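Local coordinates for capsular polysaccharide export system protein KpsC (Thermosulfurimonas dismutans, PDB 6MGD), which probably transfers Kdo from CMP-Kdo in a beta-2,7 linkage, building the glycolipid that attaches capsular polysaccharide to the Gram-negative cell surface, at residues Asp3-Phe9 and Ile44-Trp49; Ile127-Arg131 and Leu251-Lys255. All coordinates share one frame; numbering follows the deposited sequence.

Contact 1. Residues Asp3-Phe9 and Ile44-Trp49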
ATOM      1  N   ASP A   3      19.230 -20.013   3.961  1.00 75.73           N
ATOM      2  CA  ASP A   3      18.632 -19.384   2.792  1.00 74.36           C
ATOM      3  C   ASP A   3      18.409 -17.885   2.977  1.00 68.88           C
ATOM      4  O   ASP A   3      18.829 -17.091   2.131  1.00 69.71           O
ATOM      5  CB  ASP A   3      17.312 -20.076   2.444  1.00 74.29           C
ATOM      6  CG  ASP A   3      17.367 -20.791   1.109  1.00 78.39           C
ATOM      7  OD1 ASP A   3      18.434 -20.752   0.461  1.00 82.14           O
ATOM      8  OD2 ASP A   3      16.348 -21.391   0.707  1.00 78.45           O
ATOM      9  N   PHE A   4      17.753 -17.479   4.064  1.00 67.14           N
ATOM     10  CA  PHE A   4      17.399 -16.083   4.265  1.00 62.09           C
ATOM     11  C   PHE A   4      17.915 -15.572   5.602  1.00 59.28           C
ATOM     12  O   PHE A   4      18.025 -16.318   6.579  1.00 59.73           O
ATOM     13  CB  PHE A   4      15.883 -15.874   4.190  1.00 60.42           C
ATOM     14  CG  PHE A   4      15.349 -15.829   2.791  1.00 61.70           C
ATOM     15  CD1 PHE A   4      15.025 -16.998   2.121  1.00 64.64           C
ATOM     16  CD2 PHE A   4      15.173 -14.619   2.142  1.00 62.11           C
ATOM     17  CE1 PHE A   4      14.534 -16.959   0.831  1.00 65.60           C
ATOM     18  CE2 PHE A   4      14.682 -14.573   0.852  1.00 63.60           C
ATOM     19  CZ  PHE A   4      14.362 -15.743   0.195  1.00 65.08           C
ATOM     20  N   TYR A   5      18.223 -14.277   5.626  1.00 56.81           N
ATOM     21  CA  TYR A   5      18.638 -13.576   6.829  1.00 55.60           C
ATOM     22  C   TYR A   5      17.808 -12.309   6.976  1.00 51.32           C
ATOM     23  O   TYR A   5      17.385 -11.710   5.984  1.00 50.02           O
ATOM     24  CB  TYR A   5      20.131 -13.220   6.792  1.00 58.90           C
ATOM     25  CG  TYR A   5      21.037 -14.427   6.814  1.00 62.48           C
ATOM     26  CD1 TYR A   5      21.475 -14.964   8.016  1.00 64.00           C
ATOM     27  CD2 TYR A   5      21.448 -15.033   5.634  1.00 64.51           C
ATOM     28  CE1 TYR A   5      22.301 -16.069   8.046  1.00 67.74           C
ATOM     29  CE2 TYR A   5      22.274 -16.141   5.653  1.00 68.63           C
ATOM     30  CZ  TYR A   5      22.698 -16.654   6.862  1.00 70.43           C
ATOM     31  OH  TYR A   5      23.519 -17.757   6.891  1.00 74.90           O
ATOM     32  N   THR A   6      17.574 -11.912   8.222  1.00 52.96           N
ATOM     33  CA  THR A   6      16.817 -10.707   8.524  1.00 51.17           C
ATOM     34  C   THR A   6      17.754  -9.589   8.968  1.00 52.33           C
ATOM     35  O   THR A   6      18.819  -9.833   9.540  1.00 54.73           O
ATOM     36  CB  THR A   6      15.769 -10.968   9.609  1.00 48.97           C
ATOM     37  OG1 THR A   6      16.408 -11.485  10.782  1.00 50.51           O
ATOM     38  CG2 THR A   6      14.728 -11.966   9.115  1.00 48.35           C
ATOM     39  N   TYR A   7      17.339  -8.352   8.701  1.00 50.08           N
ATOM     40  CA  TYR A   7      18.136  -7.168   9.005  1.00 54.17           C
ATOM     41  C   TYR A   7      17.392  -6.325  10.032  1.00 53.55           C
ATOM     42  O   TYR A   7      16.403  -5.662   9.699  1.00 50.86           O
ATOM     43  CB  TYR A   7      18.425  -6.366   7.737  1.00 54.98           C
ATOM     44  CG  TYR A   7      19.377  -5.209   7.940  1.00 58.33           C
ATOM     45  CD1 TYR A   7      18.912  -3.902   8.001  1.00 58.48           C
ATOM     46  CD2 TYR A   7      20.743  -5.426   8.067  1.00 62.13           C
ATOM     47  CE1 TYR A   7      19.777  -2.846   8.183  1.00 63.05           C
ATOM     48  CE2 TYR A   7      21.620  -4.376   8.251  1.00 65.33           C
ATOM     49  CZ  TYR A   7      21.133  -3.087   8.307  1.00 65.88           C
ATOM     50  OH  TYR A   7      22.002  -2.034   8.489  1.00 68.58           O
ATOM     51  N   LYS A   8      17.869  -6.359  11.278  1.00 53.90           N
ATOM     52  CA  LYS A   8      17.370  -5.495  12.349  1.00 56.36           C
ATOM     53  C   LYS A   8      15.871  -5.683  12.571  1.00 56.91           C
ATOM     54  O   LYS A   8      15.105  -4.721  12.658  1.00 55.92           O
ATOM     55  CB  LYS A   8      17.705  -4.027  12.067  1.00 56.90           C
ATOM     56  CG  LYS A   8      19.195  -3.733  12.015  1.00 58.64           C
ATOM     57  CD  LYS A   8      19.463  -2.285  11.640  1.00 61.67           C
ATOM     58  CE  LYS A   8      20.957  -1.990  11.606  1.00 65.33           C
ATOM     59  NZ  LYS A   8      21.235  -0.623  11.086  1.00 65.49           N
ATOM     60  N   PHE A   9      15.454  -6.942  12.661  1.00 56.85           N
ATOM     61  CA  PHE A   9      14.079  -7.292  12.986  1.00 56.44           C
ATOM     62  C   PHE A   9      13.942  -7.538  14.482  1.00 60.28           C
ATOM     63  O   PHE A   9      14.859  -8.044  15.135  1.00 67.96           O
ATOM     64  CB  PHE A   9      13.626  -8.543  12.228  1.00 54.48           C
ATOM     65  CG  PHE A   9      13.231  -8.291  10.798  1.00 51.74           C
ATOM     66  CD1 PHE A   9      13.559  -7.102  10.166  1.00 51.81           C
ATOM     67  CD2 PHE A   9      12.516  -9.248  10.092  1.00 48.17           C
ATOM     68  CE1 PHE A   9      13.191  -6.877   8.852  1.00 50.25           C
ATOM     69  CE2 PHE A   9      12.144  -9.026   8.781  1.00 47.83           C
ATOM     70  CZ  PHE A   9      12.482  -7.839   8.159  1.00 48.71           C
ATOM     71  N   ILE A  44      24.316 -13.777   0.017  1.00 75.50           N
ATOM     72  CA  ILE A  44      23.319 -13.929   1.067  1.00 71.62           C
ATOM     73  C   ILE A  44      22.004 -13.316   0.605  1.00 69.14           C
ATOM     74  O   ILE A  44      21.965 -12.443  -0.267  1.00 69.53           O
ATOM     75  CB  ILE A  44      23.759 -13.282   2.400  1.00 71.71           C
ATOM     76  CG1 ILE A  44      23.836 -11.761   2.258  1.00 71.67           C
ATOM     77  CG2 ILE A  44      25.094 -13.850   2.870  1.00 77.03           C
ATOM     78  CD1 ILE A  44      24.072 -11.042   3.563  1.00 71.80           C
ATOM     79  N   ARG A  45      20.917 -13.789   1.208  1.00 66.61           N
ATOM     80  CA  ARG A  45      19.585 -13.227   1.016  1.00 65.36           C
ATOM     81  C   ARG A  45      19.212 -12.481   2.291  1.00 61.12           C
ATOM     82  O   ARG A  45      19.032 -13.097   3.347  1.00 59.00           O
ATOM     83  CB  ARG A  45      18.562 -14.316   0.701  1.00 66.98           C
ATOM     84  CG  ARG A  45      18.723 -14.968  -0.659  1.00 71.88           C
ATOM     85  CD  ARG A  45      17.744 -16.119  -0.814  1.00 72.63           C
ATOM     86  NE  ARG A  45      17.509 -16.469  -2.212  1.00 77.24           N
ATOM     87  CZ  ARG A  45      18.159 -17.424  -2.867  1.00 83.09           C
ATOM     88  NH1 ARG A  45      17.871 -17.669  -4.139  1.00 86.72           N
ATOM     89  NH2 ARG A  45      19.096 -18.138  -2.253  1.00 85.04           N
ATOM     90  N   LEU A  46      19.100 -11.161   2.194  1.00 59.02           N
ATOM     91  CA  LEU A  46      18.798 -10.317   3.342  1.00 57.23           C
ATOM     92  C   LEU A  46      17.336  -9.887   3.298  1.00 55.10           C
ATOM     93  O   LEU A  46      16.845  -9.442   2.256  1.00 55.94           O
ATOM     94  CB  LEU A  46      19.708  -9.090   3.369  1.00 58.62           C
ATOM     95  CG  LEU A  46      19.646  -8.235   4.636  1.00 56.49           C
ATOM     96  CD1 LEU A  46      20.114  -9.041   5.841  1.00 55.28           C
ATOM     97  CD2 LEU A  46      20.472  -6.966   4.475  1.00 58.82           C
ATOM     98  N   LEU A  47      16.647 -10.026   4.428  1.00 54.35           N
ATOM     99  CA  LEU A  47      15.282  -9.543   4.583  1.00 52.02           C
ATOM    100  C   LEU A  47      15.320  -8.213   5.324  1.00 51.20           C
ATOM    101  O   LEU A  47      15.739  -8.153   6.485  1.00 50.83           O
ATOM    102  CB  LEU A  47      14.420 -10.559   5.334  1.00 51.46           C
ATOM    103  CG  LEU A  47      14.180 -11.886   4.613  1.00 53.45           C
ATOM    104  CD1 LEU A  47      13.350 -12.838   5.465  1.00 52.96           C
ATOM    105  CD2 LEU A  47      13.510 -11.641   3.271  1.00 53.65           C
ATOM    106  N   VAL A  48      14.899  -7.149   4.650  1.00 49.64           N
ATOM    107  CA  VAL A  48      14.858  -5.817   5.237  1.00 51.62           C
ATOM    108  C   VAL A  48      13.416  -5.333   5.212  1.00 49.39           C
ATOM    109  O   VAL A  48      12.607  -5.766   4.383  1.00 44.93           O
ATOM    110  CB  VAL A  48      15.797  -4.830   4.502  1.00 55.99           C
ATOM    111  CG1 VAL A  48      15.151  -4.302   3.232  1.00 57.32           C
ATOM    112  CG2 VAL A  48      16.204  -3.687   5.418  1.00 58.96           C
ATOM    113  N   TRP A  49      13.089  -4.438   6.140  1.00 52.16           N
ATOM    114  CA  TRP A  49      11.726  -3.955   6.307  1.00 53.19           C
ATOM    115  C   TRP A  49      11.593  -2.558   5.716  1.00 54.90           C
ATOM    116  O   TRP A  49      12.251  -1.619   6.178  1.00 57.88           O
ATOM    117  CB  TRP A  49      11.322  -3.942   7.780  1.00 55.86           C
ATOM    118  CG  TRP A  49       9.899  -3.532   7.968  1.00 57.91           C
ATOM    119  CD1 TRP A  49       9.436  -2.282   8.250  1.00 60.63           C
ATOM    120  CD2 TRP A  49       8.745  -4.373   7.860  1.00 58.36           C
ATOM    121  NE1 TRP A  49       8.065  -2.293   8.338  1.00 62.20           N
ATOM    122  CE2 TRP A  49       7.616  -3.566   8.102  1.00 60.11           C
ATOM    123  CE3 TRP A  49       8.557  -5.733   7.590  1.00 56.37           C
ATOM    124  CZ2 TRP A  49       6.318  -4.072   8.082  1.00 60.39           C
ATOM    125  CZ3 TRP A  49       7.268  -6.232   7.570  1.00 56.86           C
ATOM    126  CH2 TRP A  49       6.165  -5.403   7.814  1.00 59.02           C
TER
HETATM  127  O   HOH W   1      14.670  -4.119   8.152  1.00 40.02           O
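Asp3 and Arg45 run side by side in the same direction, but their ion pair is long: OD1 lies 3.8 Å from NH2, well out of the guanidinium plane, with no N-H aimed at it. Next comes Phe4, whose CG stands anti to the carbonyl carbon (chi1 -79°), bringing one ring face under Arg45 CD, 3.7 Å from the ring centroid in a CH-pi contact. Phe4 CD2 also packs 3.6 Å from Leu47 CD2, the two side chains crossing nearly at right angles. With an alanine in place of Phe4, the aliphatic part of Arg45 would probably lose the ring beneath it and a gap would open beside Leu47. The parallel ladder starts at Tyr5, whose N donates to Arg45 O at 2.7 Å; its O accepts from Leu47 N, although the modelled separation is doubtfully short. Thr6 sets CG2 against Leu47 CD1, while OG1 bonds to Asn27. Tyr7 N continues the ladder to Leu47 O at 2.7 Å, and Tyr7 CB meets Leu46 CD1 at 3.7 Å. Beyond this a water takes over, donating to Tyr7 O and accepting from Trp49 N, while Phe9 CE1 closes against Trp49 CB at 3.6 Å. Strand 4-7 runs parallel between 24-28 and 44-49 in the mixed sheet, with helix 11-20 over Thr6 and Leu47 and helix 31-41 over Tyr5 and Tyr7, alpha/beta sandwich layering consistent with a GT-B lobe.

Contact 2. Residues Ile127-Arg131 and Leu251-Lys255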
ATOM      1  N   ILE A 127     -12.810  -8.327  -6.515  1.00 50.52           N
ATOM      2  CA  ILE A 127     -13.426  -7.003  -6.477  1.00 51.31           C
ATOM      3  C   ILE A 127     -14.848  -7.100  -5.939  1.00 57.00           C
ATOM      4  O   ILE A 127     -15.247  -6.343  -5.046  1.00 60.47           O
ATOM      5  CB  ILE A 127     -13.389  -6.355  -7.873  1.00 52.50           C
ATOM      6  CG1 ILE A 127     -11.951  -5.986  -8.249  1.00 50.45           C
ATOM      7  CG2 ILE A 127     -14.287  -5.130  -7.923  1.00 53.17           C
ATOM      8  CD1 ILE A 127     -11.793  -5.514  -9.678  1.00 53.44           C
ATOM      9  N   GLU A 128     -15.628  -8.047  -6.467  1.00 54.09           N
ATOM     10  CA  GLU A 128     -16.994  -8.232  -5.990  1.00 57.18           C
ATOM     11  C   GLU A 128     -17.015  -8.648  -4.524  1.00 53.73           C
ATOM     12  O   GLU A 128     -17.865  -8.189  -3.751  1.00 51.82           O
ATOM     13  CB  GLU A 128     -17.714  -9.266  -6.857  1.00 63.76           C
ATOM     14  CG  GLU A 128     -19.006  -8.759  -7.473  1.00 69.13           C
ATOM     15  CD  GLU A 128     -19.734  -9.827  -8.263  1.00 74.36           C
ATOM     16  OE1 GLU A 128     -19.318 -10.116  -9.410  1.00 75.64           O
ATOM     17  OE2 GLU A 128     -20.716 -10.385  -7.729  1.00 76.78           O
ATOM     18  N   LEU A 129     -16.076  -9.509  -4.119  1.00 54.94           N
ATOM     19  CA  LEU A 129     -16.014  -9.941  -2.725  1.00 52.68           C
ATOM     20  C   LEU A 129     -15.744  -8.768  -1.790  1.00 51.20           C
ATOM     21  O   LEU A 129     -16.371  -8.652  -0.730  1.00 51.52           O
ATOM     22  CB  LEU A 129     -14.934 -11.010  -2.552  1.00 50.38           C
ATOM     23  CG  LEU A 129     -15.344 -12.480  -2.610  1.00 52.46           C
ATOM     24  CD1 LEU A 129     -14.122 -13.361  -2.420  1.00 50.58           C
ATOM     25  CD2 LEU A 129     -16.397 -12.784  -1.556  1.00 54.12           C
ATOM     26  N   LEU A 130     -14.807  -7.890  -2.164  1.00 56.22           N
ATOM     27  CA  LEU A 130     -14.438  -6.778  -1.292  1.00 53.03           C
ATOM     28  C   LEU A 130     -15.569  -5.765  -1.171  1.00 54.99           C
ATOM     29  O   LEU A 130     -15.852  -5.269  -0.073  1.00 55.31           O
ATOM     30  CB  LEU A 130     -13.168  -6.104  -1.812  1.00 50.68           C
ATOM     31  CG  LEU A 130     -11.861  -6.899  -1.735  1.00 50.32           C
ATOM     32  CD1 LEU A 130     -10.703  -6.094  -2.322  1.00 47.85           C
ATOM     33  CD2 LEU A 130     -11.562  -7.303  -0.303  1.00 50.80           C
ATOM     34  N   ARG A 131     -16.229  -5.449  -2.287  1.00 49.62           N
ATOM     35  CA  ARG A 131     -17.313  -4.474  -2.256  1.00 52.43           C
ATOM     36  C   ARG A 131     -18.454  -4.924  -1.352  1.00 55.41           C
ATOM     37  O   ARG A 131     -19.160  -4.085  -0.779  1.00 57.42           O
ATOM     38  CB  ARG A 131     -17.834  -4.223  -3.671  1.00 56.36           C
ATOM     39  CG  ARG A 131     -16.849  -3.534  -4.594  1.00 55.46           C
ATOM     40  CD  ARG A 131     -17.404  -3.443  -6.007  1.00 59.07           C
ATOM     41  NE  ARG A 131     -16.521  -2.690  -6.890  1.00 60.80           N
ATOM     42  CZ  ARG A 131     -16.726  -2.528  -8.192  1.00 66.75           C
ATOM     43  NH1 ARG A 131     -17.789  -3.072  -8.771  1.00 72.21           N
ATOM     44  NH2 ARG A 131     -15.868  -1.824  -8.918  1.00 66.61           N
ATOM     45  N   LEU A 251     -10.867   2.808  -5.325  1.00 58.21           N
ATOM     46  CA  LEU A 251     -10.893   2.282  -6.687  1.00 56.64           C
ATOM     47  C   LEU A 251     -11.687   0.986  -6.760  1.00 57.94           C
ATOM     48  O   LEU A 251     -12.489   0.792  -7.680  1.00 55.95           O
ATOM     49  CB  LEU A 251      -9.467   2.063  -7.192  1.00 55.14           C
ATOM     50  CG  LEU A 251      -8.767   3.267  -7.818  1.00 52.94           C
ATOM     51  CD1 LEU A 251      -7.319   2.929  -8.127  1.00 52.06           C
ATOM     52  CD2 LEU A 251      -9.502   3.698  -9.079  1.00 51.57           C
ATOM     53  N   ILE A 252     -11.468   0.083  -5.800  1.00 56.39           N
ATOM     54  CA  ILE A 252     -12.233  -1.158  -5.747  1.00 57.48           C
ATOM     55  C   ILE A 252     -13.714  -0.859  -5.563  1.00 59.44           C
ATOM     56  O   ILE A 252     -14.575  -1.522  -6.153  1.00 61.13           O
ATOM     57  CB  ILE A 252     -11.686  -2.065  -4.629  1.00 59.96           C
ATOM     58  CG1 ILE A 252     -10.199  -2.339  -4.863  1.00 58.15           C
ATOM     59  CG2 ILE A 252     -12.465  -3.367  -4.563  1.00 63.67           C
ATOM     60  CD1 ILE A 252      -9.472  -2.912  -3.666  1.00 60.20           C
ATOM     61  N   ALA A 253     -14.036   0.156  -4.758  1.00 59.49           N
ATOM     62  CA  ALA A 253     -15.428   0.546  -4.576  1.00 61.50           C
ATOM     63  C   ALA A 253     -16.008   1.219  -5.813  1.00 65.94           C
ATOM     64  O   ALA A 253     -17.233   1.352  -5.912  1.00 61.54           O
ATOM     65  CB  ALA A 253     -15.564   1.469  -3.364  1.00 62.31           C
ATOM     66  N   GLY A 254     -15.165   1.648  -6.751  1.00 64.66           N
ATOM     67  CA  GLY A 254     -15.621   2.263  -7.979  1.00 62.41           C
ATOM     68  C   GLY A 254     -15.712   3.774  -7.951  1.00 60.65           C
ATOM     69  O   GLY A 254     -16.135   4.370  -8.950  1.00 61.15           O
ATOM     70  N   LYS A 255     -15.333   4.413  -6.847  1.00 62.73           N
ATOM     71  CA  LYS A 255     -15.427   5.863  -6.766  1.00 61.90           C
ATOM     72  C   LYS A 255     -14.218   6.514  -7.441  1.00 59.58           C
ATOM     73  O   LYS A 255     -13.092   6.026  -7.303  1.00 58.49           O
ATOM     74  CB  LYS A 255     -15.517   6.315  -5.308  1.00 63.25           C
ATOM     75  CG  LYS A 255     -16.859   6.027  -4.651  1.00 66.60           C
ATOM     76  CD  LYS A 255     -17.962   6.835  -5.311  1.00 67.27           C
ATOM     77  CE  LYS A 255     -19.318   6.535  -4.703  1.00 71.38           C
ATOM     78  NZ  LYS A 255     -20.401   7.302  -5.380  1.00 71.71           N
TER
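The Arg131 guanidinium has Ile127 CG2 over one face, 3.4 Å above the plane and offset toward the rim, and Ala253 O over the opposite face. At its edge, near the plane, sits Ile252 O. As modelled, Arg131 NE is directed nearly straight at Ile252 O, but at a doubtfully short 2.4 Å. Arg131 NH2 adds a weak hydrogen bond to the same Ile252 O at 3.1 Å. A side chain extended from CG to NE carries the group across to the other helix, where its positive charge probably interacts favourably with the carbonyl-rich, partly negative C-terminal end. Deeper in, the contact turns apolar: Leu130 CD1 meets Ile252 CD1 at 3.7 Å, and Ile127 CG2 approaches Ile252 CG2 at 4.2 Å. Leu294 of helix 286-296 and Ile315 of helix 311-322 also touch Leu130. Helix 246-253 finishes in a Schellman motif, Gly254 taking a positive phi (93°) while its N bonds back to Leu251 O at 3.0 Å. The arrangement is an arginine side chain meeting a glycine-terminated helix end, here joining helix 117-132 to helix 246-253, which connects strands 238-241 and 257-259 in a beta-alpha-beta crossover of the Rossmann-like parallel sheet.

Contact 1 and contact 2 lie on opposite sides of the chain's centre, their own centres 35 Å apart and their nearest atoms about 20 Å apart, so neither touches the other. They follow in series along the chain. Contact 1 lies within the mixed sheet, whereas one partner of contact 2, helix 246-253, belongs to the layer around the parallel sheet and links its strands 238-241 and 257-259. Two such lobes agree with the GT-B assignment, in which the active site generally occupies the cleft between domains and the nucleotide donor, here presumably CMP-Kdo, binds mainly to the C-terminal one.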